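Local coordinates for putative nisin-resistance protein (Streptococcus agalactiae 515, PDB 4Y68) that probably confers resistance to the lantibiotic nisin by recognising and cleaving it, as a lipoprotein peptidase of family S41, at residues A[38-43]-A[61-66]; A[144-149]-A[211-216]. All coordinates share one frame; numbering follows the deposited sequence.

Contact 1 (A[38-43]-A[61-66])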
loop_
_atom_site.group_PDB
_atom_site.type_symbol
_atom_site.label_atom_id
_atom_site.label_comp_id
_atom_site.label_asym_id
_atom_site.label_seq_id
_atom_site.Cartn_x
_atom_site.Cartn_y
_atom_site.Cartn_z
ATOM N N VAL A 38 -21.421 0.802 14.029
ATOM C CA VAL A 38 -20.101 0.221 14.258
ATOM C C VAL A 38 -19.070 0.867 13.343
ATOM O O VAL A 38 -17.958 1.153 13.762
ATOM C CB VAL A 38 -20.099 -1.315 14.020
ATOM C CG1 VAL A 38 -18.676 -1.809 13.729
ATOM C CG2 VAL A 38 -20.699 -2.026 15.216
ATOM N N ILE A 39 -19.443 1.107 12.091
ATOM C CA ILE A 39 -18.514 1.742 11.160
ATOM C C ILE A 39 -18.247 3.199 11.551
ATOM O O ILE A 39 -17.120 3.669 11.477
ATOM C CB ILE A 39 -19.027 1.684 9.715
ATOM C CG1 ILE A 39 -19.183 0.217 9.272
ATOM C CG2 ILE A 39 -18.075 2.487 8.783
ATOM C CD1 ILE A 39 -20.028 0.040 7.991
ATOM N N LEU A 40 -19.279 3.901 11.997
ATOM C CA LEU A 40 -19.121 5.291 12.409
ATOM C C LEU A 40 -18.205 5.400 13.636
ATOM O O LEU A 40 -17.343 6.279 13.688
ATOM C CB LEU A 40 -20.499 5.933 12.673
ATOM C CG LEU A 40 -21.408 6.058 11.436
ATOM C CD1 LEU A 40 -22.789 6.593 11.806
ATOM C CD2 LEU A 40 -20.775 6.952 10.338
ATOM N N ASP A 41 -18.360 4.495 14.601
ATOM C CA ASP A 41 -17.470 4.475 15.757
ATOM C C ASP A 41 -15.989 4.329 15.345
ATOM O O ASP A 41 -15.131 5.068 15.831
ATOM C CB ASP A 41 -17.849 3.331 16.716
ATOM C CG ASP A 41 -19.144 3.602 17.486
ATOM O OD1 ASP A 41 -19.516 4.775 17.691
ATOM O OD2 ASP A 41 -19.786 2.629 17.904
ATOM N N ARG A 42 -15.695 3.381 14.454
ATOM C CA ARG A 42 -14.317 3.160 14.000
ATOM C C ARG A 42 -13.772 4.371 13.299
ATOM O O ARG A 42 -12.637 4.783 13.536
ATOM C CB ARG A 42 -14.226 1.979 13.032
ATOM C CG ARG A 42 -14.299 0.652 13.674
ATOM C CD ARG A 42 -13.004 0.293 14.397
ATOM N NE ARG A 42 -13.147 -1.050 14.942
ATOM C CZ ARG A 42 -12.505 -1.506 16.008
ATOM N NH1 ARG A 42 -11.646 -0.725 16.660
ATOM N NH2 ARG A 42 -12.731 -2.747 16.422
ATOM N N VAL A 43 -14.588 4.926 12.408
ATOM C CA VAL A 43 -14.180 6.096 11.656
ATOM C C VAL A 43 -13.836 7.215 12.616
ATOM O O VAL A 43 -12.767 7.826 12.503
ATOM C CB VAL A 43 -15.268 6.537 10.673
ATOM C CG1 VAL A 43 -14.925 7.906 10.075
ATOM C CG2 VAL A 43 -15.431 5.491 9.588
ATOM N N ARG A 61 -26.323 13.119 10.440
ATOM C CA ARG A 61 -27.172 12.864 9.283
ATOM C C ARG A 61 -27.140 11.385 8.908
ATOM O O ARG A 61 -28.139 10.807 8.461
ATOM C CB ARG A 61 -26.739 13.711 8.089
ATOM C CG ARG A 61 -27.580 13.427 6.853
ATOM C CD ARG A 61 -27.405 14.491 5.764
ATOM N NE ARG A 61 -26.032 14.569 5.280
ATOM C CZ ARG A 61 -25.220 15.596 5.496
ATOM N NH1 ARG A 61 -25.642 16.651 6.175
ATOM N NH2 ARG A 61 -23.986 15.572 5.020
ATOM N N SER A 62 -25.976 10.773 9.091
ATOM C CA SER A 62 -25.812 9.372 8.756
ATOM C C SER A 62 -26.585 8.470 9.735
ATOM O O SER A 62 -27.278 7.539 9.336
ATOM C CB SER A 62 -24.321 9.041 8.750
ATOM O OG SER A 62 -24.127 7.677 8.485
ATOM N N GLU A 63 -26.472 8.770 11.025
ATOM C CA GLU A 63 -27.231 8.054 12.056
ATOM C C GLU A 63 -28.751 8.149 11.856
ATOM O O GLU A 63 -29.480 7.187 12.098
ATOM C CB GLU A 63 -26.850 8.578 13.439
ATOM C CG GLU A 63 -25.437 8.223 13.818
ATOM C CD GLU A 63 -24.938 9.004 14.993
ATOM O OE1 GLU A 63 -25.615 9.975 15.369
ATOM O OE2 GLU A 63 -23.866 8.656 15.541
ATOM N N LYS A 64 -29.227 9.298 11.392
ATOM C CA LYS A 64 -30.663 9.474 11.155
ATOM C C LYS A 64 -31.135 8.522 10.060
ATOM O O LYS A 64 -32.126 7.816 10.235
ATOM C CB LYS A 64 -30.994 10.929 10.800
ATOM C CG LYS A 64 -32.477 11.174 10.496
ATOM C CD LYS A 64 -32.853 12.648 10.600
ATOM C CE LYS A 64 -33.425 13.200 9.288
ATOM N NZ LYS A 64 -33.963 14.596 9.432
ATOM N N LYS A 65 -30.409 8.467 8.946
ATOM C CA LYS A 65 -30.748 7.505 7.900
ATOM C C LYS A 65 -30.633 6.051 8.402
ATOM O O LYS A 65 -31.443 5.202 8.033
ATOM C CB LYS A 65 -29.852 7.714 6.667
ATOM C CG LYS A 65 -29.891 9.137 6.100
ATOM C CD LYS A 65 -29.300 9.178 4.688
ATOM C CE LYS A 65 -29.435 10.566 4.050
ATOM N NZ LYS A 65 -28.425 11.565 4.539
ATOM N N LEU A 66 -29.626 5.755 9.230
ATOM C CA LEU A 66 -29.405 4.371 9.646
ATOM C C LEU A 66 -30.591 3.816 10.448
ATOM O O LEU A 66 -30.807 2.614 10.465
ATOM C CB LEU A 66 -28.108 4.241 10.464
ATOM C CG LEU A 66 -26.769 4.273 9.720
ATOM C CD1 LEU A 66 -25.609 4.123 10.706
ATOM C CD2 LEU A 66 -26.706 3.189 8.677
#

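Contact 2 (A[144-149]-A[211-216])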
loop_
_atom_site.group_PDB
_atom_site.type_symbol
_atom_site.label_atom_id
_atom_site.label_comp_id
_atom_site.label_asym_id
_atom_site.label_seq_id
_atom_site.Cartn_x
_atom_site.Cartn_y
_atom_site.Cartn_z
ATOM N N ILE A 144 15.075 -13.619 -8.410
ATOM C CA ILE A 144 15.614 -12.741 -9.437
ATOM C C ILE A 144 16.775 -11.933 -8.913
ATOM O O ILE A 144 17.807 -11.850 -9.563
ATOM C CB ILE A 144 14.558 -11.775 -9.987
ATOM C CG1 ILE A 144 13.516 -12.555 -10.804
ATOM C CG2 ILE A 144 15.247 -10.667 -10.810
ATOM C CD1 ILE A 144 12.336 -11.715 -11.257
ATOM N N LEU A 145 16.600 -11.352 -7.727
ATOM C CA LEU A 145 17.584 -10.428 -7.169
ATOM C C LEU A 145 18.817 -11.157 -6.633
ATOM O O LEU A 145 19.920 -10.633 -6.726
ATOM C CB LEU A 145 16.956 -9.579 -6.054
ATOM C CG LEU A 145 15.902 -8.545 -6.481
ATOM C CD1 LEU A 145 15.202 -7.907 -5.282
ATOM C CD2 LEU A 145 16.518 -7.477 -7.351
ATOM N N MET A 146 18.628 -12.363 -6.093
ATOM C CA MET A 146 19.720 -13.091 -5.437
ATOM C C MET A 146 20.480 -14.061 -6.369
ATOM O O MET A 146 21.689 -14.246 -6.217
ATOM C CB MET A 146 19.188 -13.861 -4.216
ATOM C CG MET A 146 18.730 -12.973 -3.026
ATOM S SD MET A 146 19.996 -11.924 -2.247
ATOM C CE MET A 146 21.224 -13.132 -1.744
ATOM N N GLU A 147 19.785 -14.660 -7.331
ATOM C CA GLU A 147 20.387 -15.687 -8.179
ATOM C C GLU A 147 20.587 -15.322 -9.653
ATOM O O GLU A 147 20.962 -16.176 -10.452
ATOM C CB GLU A 147 19.539 -16.936 -8.109
ATOM C CG GLU A 147 19.159 -17.290 -6.696
ATOM C CD GLU A 147 19.424 -18.724 -6.415
ATOM O OE1 GLU A 147 20.307 -19.282 -7.090
ATOM O OE2 GLU A 147 18.756 -19.302 -5.539
ATOM N N LYS A 148 20.319 -14.079 -10.030
ATOM C CA LYS A 148 20.547 -13.674 -11.406
ATOM C C LYS A 148 21.759 -12.776 -11.456
ATOM O O LYS A 148 22.189 -12.219 -10.446
ATOM C CB LYS A 148 19.345 -12.945 -12.004
ATOM C CG LYS A 148 18.064 -13.767 -12.093
ATOM C CD LYS A 148 18.179 -14.936 -13.048
ATOM C CE LYS A 148 16.789 -15.468 -13.369
ATOM N NZ LYS A 148 16.827 -16.768 -14.067
ATOM N N SER A 149 22.311 -12.628 -12.648
ATOM C CA SER A 149 23.503 -11.828 -12.811
ATOM C C SER A 149 23.158 -10.478 -13.438
ATOM O O SER A 149 22.473 -10.418 -14.463
ATOM C CB SER A 149 24.512 -12.590 -13.663
ATOM O OG SER A 149 25.387 -11.698 -14.310
ATOM N N ILE A 211 18.750 -9.330 3.854
ATOM C CA ILE A 211 18.383 -7.912 3.805
ATOM C C ILE A 211 19.552 -7.021 3.453
ATOM O O ILE A 211 20.597 -7.085 4.101
ATOM C CB ILE A 211 17.831 -7.411 5.144
ATOM C CG1 ILE A 211 16.578 -8.186 5.537
ATOM C CG2 ILE A 211 17.584 -5.918 5.066
ATOM C CD1 ILE A 211 16.088 -7.925 6.966
ATOM N N ASN A 212 19.376 -6.191 2.425
ATOM C CA ASN A 212 20.359 -5.169 2.051
ATOM C C ASN A 212 21.701 -5.738 1.557
ATOM O O ASN A 212 22.748 -5.110 1.709
ATOM C CB ASN A 212 20.598 -4.241 3.238
ATOM C CG ASN A 212 21.292 -2.963 2.850
ATOM O OD1 ASN A 212 21.258 -2.540 1.688
ATOM N ND2 ASN A 212 21.946 -2.338 3.827
ATOM N N THR A 213 21.673 -6.918 0.947
ATOM C CA THR A 213 22.922 -7.526 0.481
ATOM C C THR A 213 23.251 -7.273 -0.989
ATOM O O THR A 213 24.318 -7.657 -1.454
ATOM C CB THR A 213 22.930 -9.037 0.727
ATOM O OG1 THR A 213 21.796 -9.640 0.100
ATOM C CG2 THR A 213 22.877 -9.326 2.245
ATOM N N LYS A 214 22.371 -6.603 -1.722
ATOM C CA LYS A 214 22.708 -6.215 -3.098
ATOM C C LYS A 214 22.804 -4.716 -3.237
ATOM O O LYS A 214 21.883 -3.981 -2.859
ATOM C CB LYS A 214 21.685 -6.746 -4.103
ATOM C CG LYS A 214 21.578 -8.251 -4.143
ATOM C CD LYS A 214 22.879 -8.900 -4.628
ATOM C CE LYS A 214 23.313 -8.356 -5.974
ATOM N NZ LYS A 214 24.150 -9.366 -6.720
ATOM N N HIS A 215 23.912 -4.261 -3.809
ATOM C CA HIS A 215 24.144 -2.845 -3.980
ATOM C C HIS A 215 24.546 -2.538 -5.415
ATOM O O HIS A 215 25.714 -2.588 -5.765
ATOM C CB HIS A 215 25.216 -2.353 -3.000
ATOM C CG HIS A 215 24.989 -2.781 -1.581
ATOM N ND1 HIS A 215 25.680 -3.826 -0.998
ATOM C CD2 HIS A 215 24.156 -2.304 -0.624
ATOM C CE1 HIS A 215 25.281 -3.974 0.255
ATOM N NE2 HIS A 215 24.352 -3.070 0.506
ATOM N N VAL A 216 23.559 -2.215 -6.234
ATOM C CA VAL A 216 23.769 -1.799 -7.604
ATOM C C VAL A 216 22.960 -0.541 -7.830
ATOM O O VAL A 216 22.014 -0.274 -7.099
ATOM C CB VAL A 216 23.311 -2.870 -8.616
ATOM C CG1 VAL A 216 24.114 -4.143 -8.475
ATOM C CG2 VAL A 216 21.833 -3.159 -8.419
HETATM O O HOH W 1 22.640 -11.723 -7.537
#

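Contact 1 (A[38-43]-A[61-66])
Within helix 55-66, Leu66 N bonds to Ser62 O at 3.0 Å, which sets Leu66 one turn beyond Ser62 on the same face, and both residues touch Leu40 of segment 38-43. The hydroxyl oxygen of Ser62 is met by both methyl groups of that leucine: OG lies 3.7 Å from CD1 and 3.9 Å from CD2 of Leu40. These contacts are van der Waals in kind. With chi1 at 178°, Ser62 OG stands opposite its own backbone nitrogen, which brings the hydroxyl round to the leucine fork.

Leu40 carries its whole side of the contact. Its CD1 methyl enters among three residues, touching not only Ser62 but also CG of Glu63, at 3.7 Å, and CD1 of Leu66, at 3.9 Å. Glu63 takes part through its aliphatic stem; its carboxylate turns to Arg59, which pairs with both Glu63 OE2 and Asp41 OD1. The two acids, 6.2 Å apart between Asp41 OD1 and Glu63 OE2, thus share one guanidinium group, which would offset their mutual repulsion and adds an ionic tie at the margin of the apolar contact.

Segments 38-43 and 61-66 run nearly antiparallel, at 165°, as in a helical hairpin, but their axes stay 11.4 Å apart and Leu40 is the one residue of 38-43 that reaches across. Helix 72-87 packs along the same seam: Ala82 meets Leu40, Val79 meets Ser62, and Ser75 and Ile78 meet Leu66. The three helices form a small bundle, whose helix 32-46 also rests through Ile39 and Arg42 on Leu268 of strand 267-276.

Contact 2 (A[144-149]-A[211-216])
Leu145 and Lys214 mark the closest backbone approach, with CA atoms 7.8 Å apart, where the last turn of helix 131-147 faces a loop segment without regular secondary structure. Lys214 spans the gap. Its chain, bent at chi2 (-65°) and chi3 (-55°), curls past the carbonyl oxygen of Leu145, with CG 3.9 Å and CD 4.0 Å from that atom. The curl carries the ammonium group to a water molecule, which accepts a hydrogen bond of 2.9 Å from Lys214 NZ. The same water is placed to donate to Leu145 O and Lys148 O, each 3.0 Å from it, but it has more acceptors in reach than protons, so the two carbonyls may not both be served at once. Tyr150 OH also bonds to Leu145 O, so this carbonyl has both a protein donor and the water close by.

Met146 and Thr213 make the second, more peripheral touch. The methionine chain, folded at chi2 and chi3, crosses the threonine side chain at about a right angle and sets SD 3.7 Å from Thr213 OG1, with CE 4.0 Å from the same oxygen. That hydroxyl is held within its own loop, where it bonds to Thr210 O. Backbone bonds of Asn212 with Ala173 and of Lys214 with Ser174 fasten the loop to the region following helix 165-171, while the Leu145 side chain packs on Ile121 and Leu153 of the mixed sheet.

The direct touches are van der Waals contacts, and the polar link is made through one water: a lysine reaches the carbonyl-rich C-terminal end of a helix, and its positive charge would probably complement the partial negative charge there.

From the N terminus the chain first forms helix 32-46, and contact 1 closes a short loop of 17 residues when helix 55-66 folds back on it, in the helical bundle at one end of the molecule. The chain then passes through helix 72-87 and the first strands of both sheets before helix 131-147, where contact 2 opens. That loop is longer, 61 residues, and takes in strand 152-156, helix 165-171 and the hairpin 180-185/191-195. The two contacts follow in series, neither nested nor crossed. They lie on opposite sides of the chain's centre, their own centres about 49 Å apart, one in the bundle and the other beside the mixed sheet within the S41 peptidase region.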